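PDB 3D3Z: actibind from Aspergillus niger, which cleaves RNA as a T2-family ribonuclease that is probably non-specific for the base, with a preference for adenylic acid. Local coordinates for residues Trp48-Leu53 / Glu93-Tyr98. Residues are numbered along the deposited sequence; the frame is centred on the assembly and turned at random.
Sequences WTIHGL and EYWPDY. With D3Z (1-(5-deoxy-beta-L-xylofuranosyl)pyrimidine-2,4(1H,3H)-dione), chain E; EDO (1,2-ethanediol), chain F.
I50 N donates to Y94 O at 2.8 Å, and the N-H points almost straight at the acceptor (175°). This bond pins the C-terminal end of helix 85-94 to the strand, just before W95 leaves helical geometry. The W95 indole then lies against I50. I50 CG2, anti to the backbone N, sits over the five-membered ring of W95, 3.5 Å from its centroid, in a CH-pi contact. The indole nitrogen also has an acceptor: W95 NE1 reaches H51 O at 3.1 Å, but the bond is bent (123°) and weak.

A water also bridges the two segments. It accepts from T49 OG1 and donates to I50 O, at 2.7 Å, and to P96 O. The other branch of T49, its methyl, packs on P96, with T49 CG2 3.9 Å from P96 CD.

From P96 on, the chain lines the ligand pocket. Y98 N donates to O4 of the bound uracil nucleoside analogue D3Z at 3.0 Å. D97 OD2 lies 2.5 Å from D3Z O2; two oxygens this close suggest that an acid group carries a proton and donates it. D97 N is taken by D104 OD1. The H51 CB is directed away from 93-98. Its ring, probably part of the active site, lies beside the sugar of D3Z, though the approach of NE2 to C5' is too short to be trusted.

The strand pairs with strand 29-35, where H51 and G52 both face T33 in a classic beta bulge. Helix 134-147 packs on I50 and W95 through V143. From helix 104-116, F107 and W108 meet the indole edge-to-face, and W108 NE1 bonds W95 O.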
# COMPACT_ATOMS: atom_id res chain seq x y z
N TRP A 48 -5.76 -10.21 4.28
CA TRP A 48 -4.60 -9.91 3.49
C TRP A 48 -3.68 -9.08 4.39
O TRP A 48 -4.09 -8.64 5.48
CB TRP A 48 -5.00 -9.14 2.24
CG TRP A 48 -5.74 -9.99 1.20
CD1 TRP A 48 -6.91 -10.68 1.36
CD2 TRP A 48 -5.33 -10.19 -0.16
NE1 TRP A 48 -7.24 -11.33 0.17
CE2 TRP A 48 -6.29 -11.04 -0.78
CE3 TRP A 48 -4.23 -9.77 -0.90
CZ2 TRP A 48 -6.16 -11.46 -2.10
CZ3 TRP A 48 -4.11 -10.19 -2.23
CH2 TRP A 48 -5.07 -11.02 -2.81
N THR A 49 -2.45 -8.90 3.91
CA THR A 49 -1.40 -8.11 4.58
C THR A 49 -0.86 -7.00 3.66
O THR A 49 -1.11 -6.98 2.46
CB THR A 49 -0.28 -9.01 5.04
OG1 THR A 49 0.19 -9.81 3.96
CG2 THR A 49 -0.78 -9.94 6.14
N ILE A 50 -0.10 -6.08 4.26
CA ILE A 50 0.49 -4.95 3.59
C ILE A 50 1.76 -5.35 2.86
O ILE A 50 2.61 -6.07 3.38
CB ILE A 50 0.89 -3.76 4.59
CG1 ILE A 50 -0.35 -3.25 5.38
CG2 ILE A 50 1.62 -2.63 3.83
CD1 ILE A 50 -0.07 -2.41 6.67
N HIS A 51 1.86 -4.89 1.65
CA HIS A 51 3.11 -4.87 0.91
C HIS A 51 3.74 -3.47 1.04
O HIS A 51 4.87 -3.33 1.45
CB HIS A 51 2.86 -5.25 -0.56
CG HIS A 51 4.11 -5.46 -1.38
ND1 HIS A 51 4.05 -5.96 -2.67
CD2 HIS A 51 5.42 -5.28 -1.10
CE1 HIS A 51 5.29 -6.06 -3.15
NE2 HIS A 51 6.14 -5.68 -2.20
N GLY A 52 3.01 -2.45 0.66
CA GLY A 52 3.47 -1.05 0.73
C GLY A 52 2.54 0.03 0.24
O GLY A 52 1.33 -0.16 0.12
N LEU A 53 3.15 1.18 -0.02
CA LEU A 53 2.54 2.35 -0.63
C LEU A 53 3.57 2.93 -1.59
O LEU A 53 4.66 3.27 -1.18
CB LEU A 53 2.15 3.37 0.46
CG LEU A 53 1.50 4.68 -0.06
CD1 LEU A 53 0.10 4.44 -0.73
CD2 LEU A 53 1.40 5.69 1.13
N GLU A 93 2.07 -7.69 12.82
CA GLU A 93 0.90 -8.51 12.52
C GLU A 93 0.44 -8.42 11.05
O GLU A 93 0.24 -9.45 10.40
CB GLU A 93 -0.24 -8.13 13.48
CG GLU A 93 -1.55 -8.80 13.16
CD GLU A 93 -1.52 -10.34 13.21
OE1 GLU A 93 -0.56 -10.92 13.70
OE2 GLU A 93 -2.44 -10.94 12.70
N TYR A 94 0.36 -7.19 10.53
CA TYR A 94 -0.28 -6.88 9.26
C TYR A 94 0.67 -6.44 8.16
O TYR A 94 0.25 -6.39 7.04
CB TYR A 94 -1.44 -5.89 9.44
CG TYR A 94 -2.66 -6.41 10.18
CD1 TYR A 94 -3.63 -7.16 9.54
CD2 TYR A 94 -2.89 -6.07 11.51
CE1 TYR A 94 -4.75 -7.61 10.23
CE2 TYR A 94 -3.98 -6.55 12.21
CZ TYR A 94 -4.91 -7.31 11.56
OH TYR A 94 -6.01 -7.80 12.23
N TRP A 95 1.94 -6.20 8.48
CA TRP A 95 2.97 -5.91 7.50
C TRP A 95 4.17 -6.89 7.67
O TRP A 95 5.35 -6.54 7.56
CB TRP A 95 3.39 -4.47 7.64
CG TRP A 95 4.04 -3.90 6.46
CD1 TRP A 95 4.70 -4.55 5.46
CD2 TRP A 95 4.14 -2.50 6.15
NE1 TRP A 95 5.18 -3.67 4.53
CE2 TRP A 95 4.87 -2.40 4.94
CE3 TRP A 95 3.69 -1.32 6.80
CZ2 TRP A 95 5.12 -1.15 4.32
CZ3 TRP A 95 3.94 -0.07 6.17
CH2 TRP A 95 4.70 -0.01 4.99
N PRO A 96 3.86 -8.18 7.83
CA PRO A 96 4.94 -9.12 8.02
C PRO A 96 5.76 -9.42 6.74
O PRO A 96 5.25 -9.31 5.59
CB PRO A 96 4.22 -10.37 8.49
CG PRO A 96 2.93 -10.38 7.70
CD PRO A 96 2.57 -8.88 7.72
N ASP A 97 7.04 -9.73 6.94
CA ASP A 97 7.81 -10.47 5.99
C ASP A 97 7.44 -11.99 6.13
O ASP A 97 7.50 -12.59 7.23
CB ASP A 97 9.30 -10.14 6.12
CG ASP A 97 10.12 -10.72 5.04
OD1 ASP A 97 10.20 -11.95 4.93
OD2 ASP A 97 10.70 -9.95 4.26
N TYR A 98 7.00 -12.59 5.02
CA TYR A 98 6.56 -14.01 5.01
C TYR A 98 7.58 -14.96 5.64
O TYR A 98 7.22 -15.97 6.24
CB TYR A 98 6.20 -14.49 3.57
CG TYR A 98 7.40 -14.58 2.67
CD1 TYR A 98 8.29 -15.66 2.75
CD2 TYR A 98 7.66 -13.58 1.75
CE1 TYR A 98 9.44 -15.72 1.92
CE2 TYR A 98 8.79 -13.63 0.92
CZ TYR A 98 9.67 -14.71 1.01
OH TYR A 98 10.81 -14.71 0.21
N1 D3Z E . 8.57 -10.01 0.16
C2 D3Z E . 8.98 -9.88 1.50
N3 D3Z E . 8.09 -10.07 2.48
C4 D3Z E . 6.82 -10.37 2.22
C5 D3Z E . 6.42 -10.50 0.92
C6 D3Z E . 7.32 -10.32 -0.12
O2 D3Z E . 10.16 -9.60 1.80
O4 D3Z E . 5.98 -10.56 3.13
C1' D3Z E . 9.51 -9.80 -0.92
C2' D3Z E . 10.58 -8.90 -0.35
O2' D3Z E . 11.82 -9.62 -0.24
C3' D3Z E . 10.62 -7.69 -1.27
C4' D3Z E . 9.60 -7.92 -2.36
O3' D3Z E . 10.28 -6.51 -0.56
O4' D3Z E . 8.87 -9.11 -2.00
C5' D3Z E . 8.70 -6.70 -2.50
C1 EDO F . 2.77 -13.80 11.92
O1 EDO F . 2.72 -14.40 10.60
C2 EDO F . 2.65 -12.28 11.76
O2 EDO F . 1.57 -11.91 10.88
O HOH W 1 2.78 -8.62 4.31